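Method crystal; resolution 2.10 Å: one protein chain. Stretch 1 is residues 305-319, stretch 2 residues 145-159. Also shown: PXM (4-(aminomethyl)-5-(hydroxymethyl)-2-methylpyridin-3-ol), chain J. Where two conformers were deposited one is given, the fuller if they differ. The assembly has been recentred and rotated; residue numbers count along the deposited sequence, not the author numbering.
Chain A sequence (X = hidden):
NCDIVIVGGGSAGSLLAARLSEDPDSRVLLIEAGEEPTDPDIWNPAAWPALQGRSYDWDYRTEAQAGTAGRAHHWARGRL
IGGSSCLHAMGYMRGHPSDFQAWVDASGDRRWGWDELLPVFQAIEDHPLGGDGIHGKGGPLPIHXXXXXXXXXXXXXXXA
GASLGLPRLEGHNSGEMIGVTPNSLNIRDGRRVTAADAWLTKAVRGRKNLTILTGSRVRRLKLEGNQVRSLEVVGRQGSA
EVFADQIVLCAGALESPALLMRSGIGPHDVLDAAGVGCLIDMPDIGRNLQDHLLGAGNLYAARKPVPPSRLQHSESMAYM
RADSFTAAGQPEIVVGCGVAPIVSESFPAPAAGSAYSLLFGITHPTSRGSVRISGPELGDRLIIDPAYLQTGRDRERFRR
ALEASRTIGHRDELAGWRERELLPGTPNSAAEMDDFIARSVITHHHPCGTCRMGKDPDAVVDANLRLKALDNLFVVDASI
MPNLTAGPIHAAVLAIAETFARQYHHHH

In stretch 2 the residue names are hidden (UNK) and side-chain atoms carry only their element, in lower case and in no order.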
ATOM      1  N   PRO A 305     -32.690   4.797  -3.191  1.00 29.53           N
ATOM      2  CA  PRO A 305     -31.758   3.665  -3.337  1.00 18.62           C
ATOM      3  C   PRO A 305     -30.374   4.011  -3.909  1.00 24.39           C
ATOM      4  O   PRO A 305     -30.275   4.589  -4.989  1.00 26.21           O
ATOM      5  CB  PRO A 305     -32.493   2.739  -4.313  1.00 26.41           C
ATOM      6  CG  PRO A 305     -33.941   3.021  -4.072  1.00 20.97           C
ATOM      7  CD  PRO A 305     -34.024   4.490  -3.752  1.00 18.38           C
ATOM      8  N   VAL A 306     -29.320   3.639  -3.185  1.00 22.17           N
ATOM      9  CA  VAL A 306     -27.942   3.788  -3.662  1.00 29.17           C
ATOM     10  C   VAL A 306     -27.563   2.635  -4.601  1.00 33.43           C
ATOM     11  O   VAL A 306     -27.447   1.488  -4.166  1.00 33.32           O
ATOM     12  CB  VAL A 306     -26.939   3.814  -2.485  1.00 18.77           C
ATOM     13  CG1 VAL A 306     -25.512   3.898  -3.004  1.00 28.40           C
ATOM     14  CG2 VAL A 306     -27.237   4.976  -1.562  1.00 11.97           C
ATOM     15  N   PRO A 307     -27.352   2.943  -5.892  1.00 31.32           N
ATOM     16  CA  PRO A 307     -27.065   1.936  -6.918  1.00 33.64           C
ATOM     17  C   PRO A 307     -25.625   1.476  -6.813  1.00 33.14           C
ATOM     18  O   PRO A 307     -24.765   2.297  -6.495  1.00 34.40           O
ATOM     19  CB  PRO A 307     -27.275   2.704  -8.234  1.00 27.50           C
ATOM     20  CG  PRO A 307     -27.599   4.153  -7.837  1.00 41.68           C
ATOM     21  CD  PRO A 307     -27.199   4.308  -6.417  1.00 19.26           C
ATOM     22  N   PRO A 308     -25.361   0.188  -7.098  1.00 45.98           N
ATOM     23  CA  PRO A 308     -24.030  -0.393  -6.889  1.00 46.71           C
ATOM     24  C   PRO A 308     -23.003   0.242  -7.816  1.00 39.13           C
ATOM     25  O   PRO A 308     -23.348   0.611  -8.945  1.00 40.37           O
ATOM     26  CB  PRO A 308     -24.232  -1.867  -7.256  1.00 43.82           C
ATOM     27  CG  PRO A 308     -25.333  -1.846  -8.265  1.00 39.94           C
ATOM     28  CD  PRO A 308     -26.255  -0.727  -7.831  1.00 53.94           C
ATOM     29  N   SER A 309     -21.764   0.374  -7.346  1.00 43.35           N
ATOM     30  CA  SER A 309     -20.719   1.051  -8.115  1.00 40.30           C
ATOM     31  C   SER A 309     -20.431   0.319  -9.416  1.00 32.28           C
ATOM     32  O   SER A 309     -20.468  -0.912  -9.464  1.00 37.09           O
ATOM     33  CB  SER A 309     -19.429   1.175  -7.295  1.00 34.31           C
ATOM     34  OG  SER A 309     -18.352   1.673  -8.083  1.00 23.74           O
ATOM     35  N   ARG A 310     -20.157   1.084 -10.469  1.00 33.56           N
ATOM     36  CA  ARG A 310     -19.772   0.485 -11.741  0.56 29.46           C
ATOM     37  C   ARG A 310     -18.251   0.474 -11.852  1.00 30.28           C
ATOM     38  O   ARG A 310     -17.685   0.257 -12.932  1.00 30.75           O
ATOM     39  CB  ARG A 310     -20.427   1.230 -12.904  0.56 30.77           C
ATOM     40  CG  ARG A 310     -21.948   1.091 -12.902  0.56 32.12           C
ATOM     41  CD  ARG A 310     -22.617   2.225 -13.662  0.56 28.02           C
ATOM     42  NE  ARG A 310     -22.402   2.152 -15.104  0.56 28.91           N
ATOM     43  CZ  ARG A 310     -23.381   2.043 -16.000  0.56 32.15           C
ATOM     44  NH1 ARG A 310     -24.648   1.998 -15.604  0.56 33.25           N
ATOM     45  NH2 ARG A 310     -23.098   1.985 -17.294  0.56 33.11           N
ATOM     46  N   LEU A 311     -17.606   0.687 -10.709  1.00 18.31           N
ATOM     47  CA  LEU A 311     -16.159   0.668 -10.615  1.00 29.82           C
ATOM     48  C   LEU A 311     -15.729  -0.166  -9.407  1.00 28.16           C
ATOM     49  O   LEU A 311     -15.775  -1.409  -9.445  1.00 31.24           O
ATOM     50  CB  LEU A 311     -15.608   2.101 -10.522  1.00 32.17           C
ATOM     51  CG  LEU A 311     -15.695   2.959 -11.794  1.00 29.21           C
ATOM     52  CD1 LEU A 311     -15.309   4.429 -11.537  1.00 19.26           C
ATOM     53  CD2 LEU A 311     -14.832   2.363 -12.887  1.00 19.68           C
ATOM     54  N   GLN A 312     -15.352   0.523  -8.327  1.00 33.22           N
ATOM     55  CA  GLN A 312     -14.664  -0.104  -7.201  1.00 35.34           C
ATOM     56  C   GLN A 312     -15.193   0.331  -5.823  1.00 37.68           C
ATOM     57  O   GLN A 312     -14.518   0.125  -4.802  1.00 30.89           O
ATOM     58  CB  GLN A 312     -13.172   0.227  -7.296  1.00 33.58           C
ATOM     59  CG  GLN A 312     -12.892   1.737  -7.246  1.00 29.01           C
ATOM     60  CD  GLN A 312     -11.785   2.090  -6.260  1.00 38.32           C
ATOM     61  OE1 GLN A 312     -11.249   3.198  -6.277  1.00 44.23           O
ATOM     62  NE2 GLN A 312     -11.440   1.143  -5.391  1.00 49.61           N
ATOM     63  N   HIS A 313     -16.381   0.943  -5.811  1.00 30.36           N
ATOM     64  CA  HIS A 313     -17.090   1.353  -4.582  1.00 32.66           C
ATOM     65  C   HIS A 313     -16.553   2.615  -3.896  1.00 29.91           C
ATOM     66  O   HIS A 313     -17.327   3.450  -3.412  1.00 32.74           O
ATOM     67  CB  HIS A 313     -17.196   0.201  -3.566  1.00 38.87           C
ATOM     68  CG  HIS A 313     -17.748  -1.066  -4.143  1.00 42.68           C
ATOM     69  ND1 HIS A 313     -19.091  -1.245  -4.396  1.00 30.11           N
ATOM     70  CD2 HIS A 313     -17.137  -2.219  -4.511  1.00 41.51           C
ATOM     71  CE1 HIS A 313     -19.283  -2.453  -4.899  1.00 43.63           C
ATOM     72  NE2 HIS A 313     -18.114  -3.064  -4.980  1.00 34.70           N
ATOM     73  N   SER A 314     -15.233   2.740  -3.832  1.00 31.87           N
ATOM     74  CA  SER A 314     -14.609   3.916  -3.237  1.00 29.04           C
ATOM     75  C   SER A 314     -14.030   4.752  -4.365  1.00 21.96           C
ATOM     76  O   SER A 314     -12.861   4.603  -4.723  1.00 11.82           O
ATOM     77  CB  SER A 314     -13.501   3.493  -2.286  1.00 19.00           C
ATOM     78  OG  SER A 314     -12.996   4.610  -1.584  1.00 32.71           O
ATOM     79  N   GLU A 315     -14.860   5.630  -4.918  1.00 11.17           N
ATOM     80  CA  GLU A 315     -14.621   6.184  -6.238  1.00 10.74           C
ATOM     81  C   GLU A 315     -13.863   7.501  -6.242  1.00 11.28           C
ATOM     82  O   GLU A 315     -13.275   7.865  -7.264  1.00 15.21           O
ATOM     83  CB  GLU A 315     -15.953   6.359  -6.983  1.00 15.79           C
ATOM     84  CG  GLU A 315     -16.810   5.104  -7.033  1.00 29.68           C
ATOM     85  CD  GLU A 315     -17.889   5.172  -8.099  1.00 30.25           C
ATOM     86  OE1 GLU A 315     -18.157   6.280  -8.610  1.00 18.45           O
ATOM     87  OE2 GLU A 315     -18.454   4.107  -8.432  1.00 28.38           O
ATOM     88  N   SER A 316     -13.872   8.217  -5.118  1.00  7.15           N
ATOM     89  CA  SER A 316     -13.307   9.571  -5.097  1.00  7.84           C
ATOM     90  C   SER A 316     -12.742   9.980  -3.728  1.00  8.69           C
ATOM     91  O   SER A 316     -13.503  10.261  -2.794  1.00 12.75           O
ATOM     92  CB  SER A 316     -14.379  10.579  -5.539  1.00  9.18           C
ATOM     93  OG  SER A 316     -13.859  11.895  -5.616  1.00 10.08           O
ATOM     94  N   MET A 317     -11.414   9.999  -3.616  1.00  6.21           N
ATOM     95  CA  MET A 317     -10.745  10.600  -2.464  1.00  5.24           C
ATOM     96  C   MET A 317     -10.584  12.075  -2.720  1.00  7.90           C
ATOM     97  O   MET A 317     -10.182  12.471  -3.823  1.00  7.90           O
ATOM     98  CB  MET A 317      -9.337  10.033  -2.285  1.00  9.53           C
ATOM     99  CG  MET A 317      -9.272   8.563  -2.015  1.00 18.41           C
ATOM    100  SD  MET A 317     -10.327   8.207  -0.634  1.00 23.10           S
ATOM    101  CE  MET A 317     -11.610   7.339  -1.546  1.00 28.10           C
ATOM    102  N   ALA A 318     -10.876  12.886  -1.707  1.00 10.54           N
ATOM    103  CA  ALA A 318     -10.579  14.308  -1.770  1.00  8.96           C
ATOM    104  C   ALA A 318      -9.516  14.612  -0.722  1.00  6.72           C
ATOM    105  O   ALA A 318      -9.813  14.617   0.475  1.00 10.09           O
ATOM    106  CB  ALA A 318     -11.832  15.127  -1.503  1.00  4.09           C
ATOM    107  N   TYR A 319      -8.282  14.846  -1.168  1.00  3.94           N
ATOM    108  CA  TYR A 319      -7.205  15.263  -0.272  1.00  5.15           C
ATOM    109  C   TYR A 319      -7.243  16.776  -0.094  1.00  7.96           C
ATOM    110  O   TYR A 319      -7.609  17.502  -1.020  1.00  5.58           O
ATOM    111  CB  TYR A 319      -5.852  14.824  -0.845  1.00  4.65           C
ATOM    112  CG  TYR A 319      -5.819  13.337  -1.052  1.00  5.26           C
ATOM    113  CD1 TYR A 319      -5.477  12.496  -0.002  1.00  8.89           C
ATOM    114  CD2 TYR A 319      -6.187  12.768  -2.268  1.00  6.16           C
ATOM    115  CE1 TYR A 319      -5.461  11.119  -0.166  1.00  8.50           C
ATOM    116  CE2 TYR A 319      -6.183  11.380  -2.446  1.00  4.86           C
ATOM    117  CZ  TYR A 319      -5.824  10.566  -1.374  1.00  7.25           C
ATOM    118  OH  TYR A 319      -5.816   9.187  -1.485  1.00  7.88           O
ATOM    119  N   UNK A 145      -8.930   6.989 -16.299  1.00 13.62           N
ATOM    120  CA  UNK A 145      -9.564   8.171 -15.716  1.00 11.40           C
ATOM    121  C   UNK A 145     -11.073   8.038 -15.904  1.00 13.42           C
ATOM    122  O   UNK A 145     -11.587   8.293 -16.992  1.00 10.20           O
ATOM    123  c   UNK A 145      -7.329  11.184 -17.034  1.00 25.07           C
ATOM    124  c   UNK A 145      -9.082   9.453 -16.414  1.00  9.23           C
ATOM    125  c   UNK A 145      -7.183   9.980 -14.852  1.00 13.20           C
ATOM    126  c   UNK A 145      -7.609   9.872 -16.302  1.00 22.79           C
ATOM    127  N   UNK A 146     -11.789   7.628 -14.847  1.00 16.09           N
ATOM    128  CA  UNK A 146     -13.226   7.398 -15.015  1.00 14.16           C
ATOM    129  C   UNK A 146     -13.971   8.712 -15.218  1.00 16.68           C
ATOM    130  O   UNK A 146     -13.597   9.719 -14.613  1.00 17.09           O
ATOM    131  c   UNK A 146     -12.344   6.221 -13.085  1.00 12.53           C
ATOM    132  c   UNK A 146     -11.324   7.252 -13.501  1.00 13.52           C
ATOM    133  c   UNK A 146     -13.634   6.766 -13.677  1.00 15.98           C
ATOM    134  N   UNK A 147     -15.002   8.705 -16.058  1.00 18.67           N
ATOM    135  CA  UNK A 147     -15.873   9.872 -16.208  1.00 13.54           C
ATOM    136  C   UNK A 147     -17.329   9.420 -16.309  1.00 16.88           C
ATOM    137  O   UNK A 147     -18.098   9.536 -15.346  1.00 15.25           O
ATOM    138  c   UNK A 147     -15.469  10.702 -17.418  1.00 14.30           C
ATOM    139  N   UNK A 148     -17.698   8.892 -17.470  1.00 13.79           N
ATOM    140  CA  UNK A 148     -19.062   8.448 -17.696  1.00 20.73           C
ATOM    141  C   UNK A 148     -19.515   7.448 -16.640  1.00 16.06           C
ATOM    142  O   UNK A 148     -20.642   7.509 -16.176  1.00 14.64           O
ATOM    143  o   UNK A 148     -19.904   8.585 -21.226  1.00 56.68           O
ATOM    144  o   UNK A 148     -18.722   9.978 -19.997  1.00 42.39           O
ATOM    145  c   UNK A 148     -19.277   8.873 -20.181  1.00 41.56           C
ATOM    146  c   UNK A 148     -19.193   7.830 -19.087  1.00 30.20           C
ATOM    147  N   UNK A 149     -18.632   6.538 -16.239  1.00 13.83           N
ATOM    148  CA  UNK A 149     -19.032   5.486 -15.308  1.00 14.91           C
ATOM    149  C   UNK A 149     -18.995   5.901 -13.835  1.00 14.07           C
ATOM    150  O   UNK A 149     -19.299   5.090 -12.956  1.00 17.74           O
ATOM    151  c   UNK A 149     -18.168   4.244 -15.505  1.00 28.36           C
ATOM    152  o   UNK A 149     -15.766   5.874 -16.910  1.00 26.91           O
ATOM    153  c   UNK A 149     -15.913   4.697 -16.474  1.00 32.64           C
ATOM    154  o   UNK A 149     -15.462   3.673 -17.033  1.00 18.86           O
ATOM    155  c   UNK A 149     -16.700   4.482 -15.212  1.00 18.59           C
ATOM    156  N   UNK A 150     -18.641   7.151 -13.553  1.00 12.41           N
ATOM    157  CA  UNK A 150     -18.650   7.628 -12.164  1.00 11.17           C
ATOM    158  C   UNK A 150     -20.069   7.682 -11.597  1.00 15.29           C
ATOM    159  O   UNK A 150     -20.988   8.227 -12.223  1.00 12.37           O
ATOM    160  c   UNK A 150     -16.513   8.934 -12.398  1.00  9.53           C
ATOM    161  c   UNK A 150     -17.983   9.011 -12.025  1.00 13.29           C
ATOM    162  c   UNK A 150     -18.144   9.546 -10.615  1.00 15.04           C
ATOM    163  N   UNK A 151     -20.244   7.112 -10.409  1.00 15.28           N
ATOM    164  CA  UNK A 151     -21.543   7.096  -9.731  1.00 13.26           C
ATOM    165  C   UNK A 151     -22.141   8.500  -9.526  1.00 14.90           C
ATOM    166  O   UNK A 151     -21.430   9.439  -9.163  1.00 10.85           O
ATOM    167  o   UNK A 151     -22.468   6.714  -7.527  1.00 15.26           O
ATOM    168  c   UNK A 151     -21.392   6.398  -8.379  1.00 19.77           C
ATOM    169  N   UNK A 152     -23.460   8.648  -9.753  1.00 15.01           N
ATOM    170  CA  UNK A 152     -24.066   9.962  -9.514  1.00 14.07           C
ATOM    171  C   UNK A 152     -23.856  10.443  -8.072  1.00 10.94           C
ATOM    172  O   UNK A 152     -23.727  11.652  -7.865  1.00 11.36           O
ATOM    173  c   UNK A 152     -25.754   8.265  -9.875  1.00 19.00           C
ATOM    174  c   UNK A 152     -25.560   9.737  -9.828  1.00 17.47           C
ATOM    175  c   UNK A 152     -24.428   7.681 -10.297  1.00 14.01           C
ATOM    176  N   UNK A 153     -23.800   9.518  -7.108  1.00 11.98           N
ATOM    177  CA  UNK A 153     -23.393   9.844  -5.729  1.00 16.98           C
ATOM    178  C   UNK A 153     -21.999  10.477  -5.670  1.00  9.32           C
ATOM    179  O   UNK A 153     -21.803  11.505  -5.010  1.00  8.55           O
ATOM    180  c   UNK A 153     -23.560   9.978  -2.678  1.00 18.09           C
ATOM    181  c   UNK A 153     -23.424   8.593  -4.825  1.00 13.79           C
ATOM    182  c   UNK A 153     -23.228   7.494  -2.552  1.00 15.91           C
ATOM    183  c   UNK A 153     -22.943   8.751  -3.374  1.00 21.36           C
ATOM    184  N   UNK A 154     -21.033   9.860  -6.350  1.00  8.31           N
ATOM    185  CA  UNK A 154     -19.664  10.382  -6.373  1.00  6.84           C
ATOM    186  C   UNK A 154     -19.584  11.741  -7.066  1.00  8.53           C
ATOM    187  O   UNK A 154     -18.830  12.625  -6.639  1.00  6.52           O
ATOM    188  c   UNK A 154     -18.713   9.395  -7.025  1.00  9.45           C
ATOM    189  N   UNK A 155     -20.357  11.924  -8.134  1.00 11.69           N
ATOM    190  CA  UNK A 155     -20.348  13.217  -8.804  1.00  6.17           C
ATOM    191  C   UNK A 155     -20.911  14.297  -7.890  1.00  7.83           C
ATOM    192  O   UNK A 155     -20.480  15.453  -7.927  1.00 11.34           O
ATOM    193  n   UNK A 155     -21.780  11.199 -12.899  1.00 40.89           N
ATOM    194  c   UNK A 155     -20.407  12.380 -11.216  1.00 10.85           C
ATOM    195  n   UNK A 155     -23.573   9.777 -13.160  1.00 29.59           N
ATOM    196  c   UNK A 155     -21.118  13.167 -10.128  1.00 11.33           C
ATOM    197  c   UNK A 155     -23.087  10.963 -12.808  1.00 39.31           C
ATOM    198  c   UNK A 155     -21.150  12.469 -12.539  1.00 34.03           C
ATOM    199  n   UNK A 155     -23.907  11.916 -12.371  1.00 31.81           N
ATOM    200  N   UNK A 156     -21.889  13.917  -7.078  1.00 10.47           N
ATOM    201  CA  UNK A 156     -22.519  14.848  -6.161  1.00  5.95           C
ATOM    202  C   UNK A 156     -21.514  15.216  -5.065  1.00 12.30           C
ATOM    203  O   UNK A 156     -21.446  16.373  -4.613  1.00 10.40           O
ATOM    204  c   UNK A 156     -23.762  14.226  -5.573  1.00  7.69           C
ATOM    205  N   UNK A 157     -20.736  14.223  -4.643  1.00  5.22           N
ATOM    206  CA  UNK A 157     -19.716  14.427  -3.629  1.00  8.37           C
ATOM    207  C   UNK A 157     -18.672  15.387  -4.188  1.00 10.17           C
ATOM    208  O   UNK A 157     -18.254  16.342  -3.517  1.00  7.71           O
ATOM    209  c   UNK A 157     -15.457  13.039  -2.168  1.00 14.10           C
ATOM    210  c   UNK A 157     -17.867  13.169  -2.421  1.00  7.28           C
ATOM    211  c   UNK A 157     -17.981  13.383  -1.050  1.00 10.13           C
ATOM    212  c   UNK A 157     -15.583  13.266  -0.802  1.00  8.21           C
ATOM    213  c   UNK A 157     -16.850  13.438  -0.238  1.00  5.47           C
ATOM    214  c   UNK A 157     -16.601  12.984  -2.971  1.00  9.07           C
ATOM    215  c   UNK A 157     -19.091  13.082  -3.287  1.00  6.83           C
ATOM    216  N   UNK A 158     -18.281  15.142  -5.432  1.00  5.92           N
ATOM    217  CA  UNK A 158     -17.263  15.954  -6.095  1.00 10.82           C
ATOM    218  C   UNK A 158     -17.729  17.407  -6.178  1.00 13.78           C
ATOM    219  O   UNK A 158     -16.960  18.324  -5.885  1.00  9.99           O
ATOM    220  c   UNK A 158     -15.690  13.353  -8.520  1.00  3.45           C
ATOM    221  c   UNK A 158     -16.201  16.369  -8.390  1.00 10.47           C
ATOM    222  c   UNK A 158     -16.890  15.349  -7.474  1.00 12.45           C
ATOM    223  c   UNK A 158     -15.951  14.153  -7.273  1.00  9.38           C
ATOM    224  N   UNK A 159     -18.997  17.606  -6.536  1.00 10.43           N
ATOM    225  CA  UNK A 159     -19.601  18.941  -6.562  1.00  9.80           C
ATOM    226  C   UNK A 159     -19.609  19.617  -5.189  1.00 14.32           C
ATOM    227  O   UNK A 159     -19.383  20.821  -5.079  1.00 13.24           O
ATOM    228  c   UNK A 159     -20.528  19.824  -9.351  1.00 30.74           C
ATOM    229  c   UNK A 159     -21.037  18.861  -7.085  1.00 10.40           C
ATOM    230  c   UNK A 159     -21.128  18.659  -8.587  1.00 19.21           C
ATOM    231  o   UNK A 159     -20.598  20.972  -8.850  1.00 25.03           O
ATOM    232  o   UNK A 159     -19.983  19.589 -10.446  1.00 28.95           O
TER
HETATM  233  N1  PXM J 609     -10.974   2.090   0.528  1.00 36.80           N
HETATM  234  C2  PXM J 609     -10.099   1.276   1.115  1.00 25.41           C
HETATM  235  C2A PXM J 609     -10.395   0.584   2.408  1.00 27.14           C
HETATM  236  C3  PXM J 609      -8.890   1.098   0.461  1.00 27.23           C
HETATM  237  O3  PXM J 609      -7.948   0.266   1.025  1.00 32.93           O
HETATM  238  C4  PXM J 609      -8.597   1.750  -0.756  1.00 48.66           C
HETATM  239  C5  PXM J 609      -9.584   2.610  -1.320  1.00 31.64           C
HETATM  240  C5A PXM J 609      -9.473   3.381  -2.621  1.00 32.04           C
HETATM  241  O5  PXM J 609      -8.206   3.697  -3.083  1.00 30.17           O
HETATM  242  C6  PXM J 609     -10.786   2.743  -0.616  1.00 38.81           C
HETATM  243  C4A PXM J 609      -7.253   1.480  -1.370  1.00 33.77           C
HETATM  244  N4  PXM J 609      -6.156   1.611  -0.457  1.00 12.68           N
HETATM  245  O   HOH W   1     -20.193   3.832 -10.390  1.00 21.71           O

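Position 145 has four side-chain carbons, forked at the second, and lies out of reach of stretch 1: Leu 145. At position 146 three carbons close a ring onto the backbone N, so it is proline; CB of Pro 146 packs 3.6 Å from CD1 of Leu 311. Position 147 bears one carbon, directed away: Ala 147. Position 148 has two carbons, the second carrying two oxygens, and touches nothing opposite: Asp 148.

Position 149 has three carbons, the third carrying two oxygens, and points toward stretch 1. This is Glu 149. Its CG lies 3.7 Å from CD2 of Leu 311, while OE1 accepts from N of Ala 147 (3.1 Å), so the chain offers its aliphatic part to the leucine and spends its charge on its own loop. Position 150 is one carbon carrying two more, Val 150, closing a type I turn that starts at Ala 147; its CB points away.

Position 151 has one carbon, then one oxygen: Ser 151. Its backbone N donates to OE1 of Glu 315 (2.9 Å, 159°), and its OG caps the helix that follows by a weak bond from N of residue 153 (3.1 Å). At position 152 three carbons again form a ring onto N, giving Pro 152, the first helical residue. Position 153 has four carbons, forked at the second, so Leu 153; CD2 sits 4.3 Å from CG1 of Val 306. The single carbon at position 154 makes it Ala 154, with CB 3.5 Å from OE1 of Glu 315.

Position 155 runs three carbons, a nitrogen, then a carbon with two more nitrogens: Arg 155, which turns back to O of Val 150 through weak bonds. Position 156 has one carbon, out of reach: Ala 156. Position 157 is one carbon and a six-carbon ring, Phe 157, whose CE2 lies 3.5 Å from O of Ser 316 and 4.2 Å from CB of Ala 318. Position 158 has four carbons, forked at the first with one arm two carbons long: Ile 158, with CG1 3.5 Å from OG of Ser 316. Position 159, three carbons ending in two oxygens, is Glu 159, beyond reach.

The rule is one buried carboxylate set among apolar contacts. Glu 315 receives Ser 151 N on OE1; its OE2 takes a very short bond from OG of Ser 309 (2.5 Å) and one from water 1 (O to OE2, 2.6 Å), which also joins Arg 310 N to Glu 149 O. Beyond it, helix and strand run nearly parallel, 8° apart.

Stretch 2 (145-159) LPADEVSPLARAFIE
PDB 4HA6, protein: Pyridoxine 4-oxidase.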